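PDB 1VKZ: phosphoribosylamine--glycine ligase from Thermotoga maritima, which catalyses the ATP-dependent ligation of glycine to 5-phospho-beta-D-ribosylamine, giving N(1)-(5-phospho-beta-D-ribosyl)glycinamide in de novo purine biosynthesis. Local coordinates for residues R374-M379 against E397-E402. Numbering follows the deposited sequence.
Sequences RVLHCM and EKVHFE
Val375 and Phe401 meet tip to tip: the far end of the Phe401 ring, CZ, lies 3.5 Å from Val375 CG2. Val375 CG1 lies off-centre over the Phe401 ring, 4.3 Å from its centroid, in a CH-pi contact, so both methyls of the valine touch the same ring. The ring reaches the strand because Phe401 CG takes the crowded position between its backbone N and carbonyl carbon (chi1 55°). Beside it, Leu376 and Val399 also point their ends at each other, and Leu376 CD1 presses to within 3.3 Å of Val399 CG1, tighter than ordinary van der Waals contact. The leucine's length lets Leu376 CD1 slide past the ring as well, 4.2 Å from Phe401 CE1. The branched Val399 serves two neighbours, since its other methyl, CG2, packs 4.1 Å from the sulfur SG of Cys378, a compact, weakly polar residue suited to this buried spot. Two consecutive residues, Val375 and Leu376, can both face 397-402 because they form a classic beta bulge opposite Leu333 of strand 327-334, within the antiparallel sheet of the C domain. Val399 to Phe401 follow helix 385-398 in the chain and run nearly opposite to Val375-Cys378 of strand 374-382, 163° apart end to end, laying Val399 and Phe401 against the strand. An alanine in place of Phe401 would remove the ring and would probably leave Val375 and the end of Leu376 less well packed. Further out, Thr370 touches both Val375 and Phe401, Ile356 and Phe358 touch Leu376, and Leu333 and Pro351 pack on Val399.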
ATOM      1  N   ARG A 374       3.683  -1.766  13.378  1.00 42.90           N
ATOM      2  CA  ARG A 374       4.949  -1.469  12.751  1.00 43.43           C
ATOM      3  C   ARG A 374       5.446  -0.157  13.334  1.00 42.50           C
ATOM      4  O   ARG A 374       4.760   0.890  13.273  1.00 40.63           O
ATOM      5  CB  ARG A 374       4.782  -1.397  11.236  1.00 39.08           C
ATOM      6  CG  ARG A 374       4.202  -2.705  10.708  1.00 50.72           C
ATOM      7  CD  ARG A 374       4.238  -2.899   9.197  1.00 47.19           C
ATOM      8  NE  ARG A 374       3.259  -2.067   8.494  1.00 52.87           N
ATOM      9  CZ  ARG A 374       3.192  -1.952   7.176  1.00 47.85           C
ATOM     10  NH1 ARG A 374       4.035  -2.607   6.405  1.00 51.52           N
ATOM     11  NH2 ARG A 374       2.288  -1.174   6.638  1.00 51.99           N
ATOM     12  N   VAL A 375       6.656  -0.223  13.891  1.00 42.84           N
ATOM     13  CA  VAL A 375       7.210   0.860  14.689  1.00 41.87           C
ATOM     14  C   VAL A 375       8.073   1.722  13.789  1.00 41.38           C
ATOM     15  O   VAL A 375       7.782   2.916  13.557  1.00 40.75           O
ATOM     16  CB  VAL A 375       7.995   0.289  15.910  1.00 40.06           C
ATOM     17  CG1 VAL A 375       8.421   1.386  16.908  1.00 42.12           C
ATOM     18  CG2 VAL A 375       7.138  -0.712  16.614  1.00 40.50           C
ATOM     19  N   LEU A 376       9.112   1.105  13.257  1.00 41.22           N
ATOM     20  CA  LEU A 376      10.105   1.821  12.463  1.00 44.48           C
ATOM     21  C   LEU A 376      10.411   1.129  11.148  1.00 44.58           C
ATOM     22  O   LEU A 376      10.398  -0.096  11.046  1.00 45.30           O
ATOM     23  CB  LEU A 376      11.436   1.951  13.230  1.00 44.51           C
ATOM     24  CG  LEU A 376      11.324   2.647  14.576  1.00 50.69           C
ATOM     25  CD1 LEU A 376      12.415   2.217  15.526  1.00 53.50           C
ATOM     26  CD2 LEU A 376      11.348   4.153  14.404  1.00 51.91           C
ATOM     27  N   HIS A 377      10.796   1.954  10.181  1.00 45.02           N
ATOM     28  CA  HIS A 377      11.367   1.508   8.952  1.00 43.67           C
ATOM     29  C   HIS A 377      12.825   1.924   8.956  1.00 42.91           C
ATOM     30  O   HIS A 377      13.128   3.100   8.950  1.00 42.23           O
ATOM     31  CB  HIS A 377      10.572   2.123   7.830  1.00 41.43           C
ATOM     32  CG  HIS A 377       9.124   1.785   7.917  1.00 47.10           C
ATOM     33  ND1 HIS A 377       8.517   0.902   7.051  1.00 44.99           N
ATOM     34  CD2 HIS A 377       8.179   2.146   8.816  1.00 50.11           C
ATOM     35  CE1 HIS A 377       7.248   0.765   7.392  1.00 53.69           C
ATOM     36  NE2 HIS A 377       7.015   1.515   8.455  1.00 52.69           N
ATOM     37  N   CYS A 378      13.728   0.935   8.991  1.00 43.26           N
ATOM     38  CA  CYS A 378      15.163   1.177   8.847  1.00 41.98           C
ATOM     39  C   CYS A 378      15.637   1.068   7.390  1.00 42.59           C
ATOM     40  O   CYS A 378      15.499   0.028   6.749  1.00 40.26           O
ATOM     41  CB  CYS A 378      15.928   0.224   9.724  1.00 41.38           C
ATOM     42  SG  CYS A 378      15.675   0.576  11.473  1.00 43.01           S
HETATM   43  N   MSE A 379      16.142   2.168   6.848  1.00 43.36           N
HETATM   44  CA  MSE A 379      16.516   2.208   5.433  1.00 45.27           C
HETATM   45  C   MSE A 379      18.019   1.997   5.276  1.00 44.81           C
HETATM   46  O   MSE A 379      18.817   2.534   6.039  1.00 44.39           O
HETATM   47  CB  MSE A 379      16.129   3.544   4.762  1.00 45.30           C
HETATM   48  CG  MSE A 379      14.684   4.022   4.999  1.00 51.23           C
HETATM   49 SE   MSE A 379      13.316   2.772   4.330  1.00 60.70          SE
HETATM   50  CE  MSE A 379      12.983   1.953   5.782  1.00 68.23           C
ATOM     51  N   GLU A 397      20.129  -3.059  13.921  1.00 47.82           N
ATOM     52  CA  GLU A 397      20.868  -3.511  15.106  1.00 47.66           C
ATOM     53  C   GLU A 397      21.130  -2.366  16.092  1.00 47.63           C
ATOM     54  O   GLU A 397      21.251  -2.611  17.286  1.00 50.73           O
ATOM     55  CB  GLU A 397      22.212  -4.153  14.716  1.00 46.65           C
ATOM     56  CG  GLU A 397      22.141  -5.356  13.770  1.00 49.00           C
ATOM     57  CD  GLU A 397      23.414  -5.528  12.922  1.00 51.31           C
ATOM     58  OE1 GLU A 397      24.523  -5.269  13.451  1.00 57.66           O
ATOM     59  OE2 GLU A 397      23.323  -5.922  11.730  1.00 49.16           O
ATOM     60  N   LYS A 398      21.229  -1.126  15.599  1.00 46.94           N
ATOM     61  CA  LYS A 398      21.463   0.050  16.469  1.00 46.72           C
ATOM     62  C   LYS A 398      20.192   0.543  17.154  1.00 43.42           C
ATOM     63  O   LYS A 398      20.233   1.346  18.086  1.00 38.55           O
ATOM     64  CB  LYS A 398      22.036   1.227  15.671  1.00 47.06           C
ATOM     65  CG  LYS A 398      23.483   1.081  15.233  1.00 47.31           C
ATOM     66  CD  LYS A 398      24.032   2.441  14.747  1.00 49.24           C
ATOM     67  CE  LYS A 398      25.428   2.326  14.150  1.00 52.75           C
ATOM     68  NZ  LYS A 398      25.412   1.493  12.908  1.00 58.74           N
ATOM     69  N   VAL A 399      19.059   0.068  16.669  1.00 43.81           N
ATOM     70  CA  VAL A 399      17.767   0.581  17.092  1.00 42.91           C
ATOM     71  C   VAL A 399      17.199  -0.452  18.045  1.00 44.20           C
ATOM     72  O   VAL A 399      17.175  -1.638  17.700  1.00 47.37           O
ATOM     73  CB  VAL A 399      16.825   0.806  15.879  1.00 40.33           C
ATOM     74  CG1 VAL A 399      15.444   1.196  16.352  1.00 41.96           C
ATOM     75  CG2 VAL A 399      17.354   1.887  14.975  1.00 39.39           C
ATOM     76  N   HIS A 400      16.753  -0.026  19.229  1.00 44.19           N
ATOM     77  CA  HIS A 400      16.224  -0.974  20.218  1.00 44.12           C
ATOM     78  C   HIS A 400      14.917  -0.554  20.859  1.00 43.13           C
ATOM     79  O   HIS A 400      14.685   0.618  21.165  1.00 42.61           O
ATOM     80  CB  HIS A 400      17.259  -1.219  21.294  1.00 45.29           C
ATOM     81  CG  HIS A 400      16.731  -1.852  22.564  1.00 52.69           C
ATOM     82  ND1 HIS A 400      16.338  -3.176  22.640  1.00 53.68           N
ATOM     83  CD2 HIS A 400      16.628  -1.360  23.827  1.00 44.81           C
ATOM     84  CE1 HIS A 400      15.976  -3.458  23.881  1.00 43.27           C
ATOM     85  NE2 HIS A 400      16.144  -2.374  24.619  1.00 47.53           N
ATOM     86  N   PHE A 401      14.056  -1.541  21.034  1.00 40.97           N
ATOM     87  CA  PHE A 401      12.968  -1.447  21.980  1.00 40.12           C
ATOM     88  C   PHE A 401      12.607  -2.868  22.295  1.00 39.86           C
ATOM     89  O   PHE A 401      12.962  -3.755  21.548  1.00 40.18           O
ATOM     90  CB  PHE A 401      11.783  -0.654  21.457  1.00 39.47           C
ATOM     91  CG  PHE A 401      11.244  -1.147  20.150  1.00 42.33           C
ATOM     92  CD1 PHE A 401      11.792  -0.711  18.947  1.00 38.47           C
ATOM     93  CD2 PHE A 401      10.183  -2.052  20.115  1.00 45.51           C
ATOM     94  CE1 PHE A 401      11.286  -1.140  17.762  1.00 34.28           C
ATOM     95  CE2 PHE A 401       9.679  -2.493  18.908  1.00 41.79           C
ATOM     96  CZ  PHE A 401      10.229  -2.038  17.743  1.00 41.83           C
ATOM     97  N   GLU A 402      11.930  -3.090  23.411  1.00 42.00           N
ATOM     98  CA  GLU A 402      11.712  -4.454  23.889  1.00 44.90           C
ATOM     99  C   GLU A 402      10.715  -5.196  23.021  1.00 45.26           C
ATOM    100  O   GLU A 402       9.728  -4.621  22.556  1.00 44.45           O
ATOM    101  CB  GLU A 402      11.255  -4.454  25.340  1.00 45.76           C
ATOM    102  CG  GLU A 402      11.282  -5.821  25.996  1.00 46.50           C
ATOM    103  CD  GLU A 402      11.235  -5.726  27.504  1.00 46.15           C
ATOM    104  OE1 GLU A 402      11.396  -4.606  28.051  1.00 51.44           O
ATOM    105  OE2 GLU A 402      11.040  -6.777  28.142  1.00 54.47           O
TER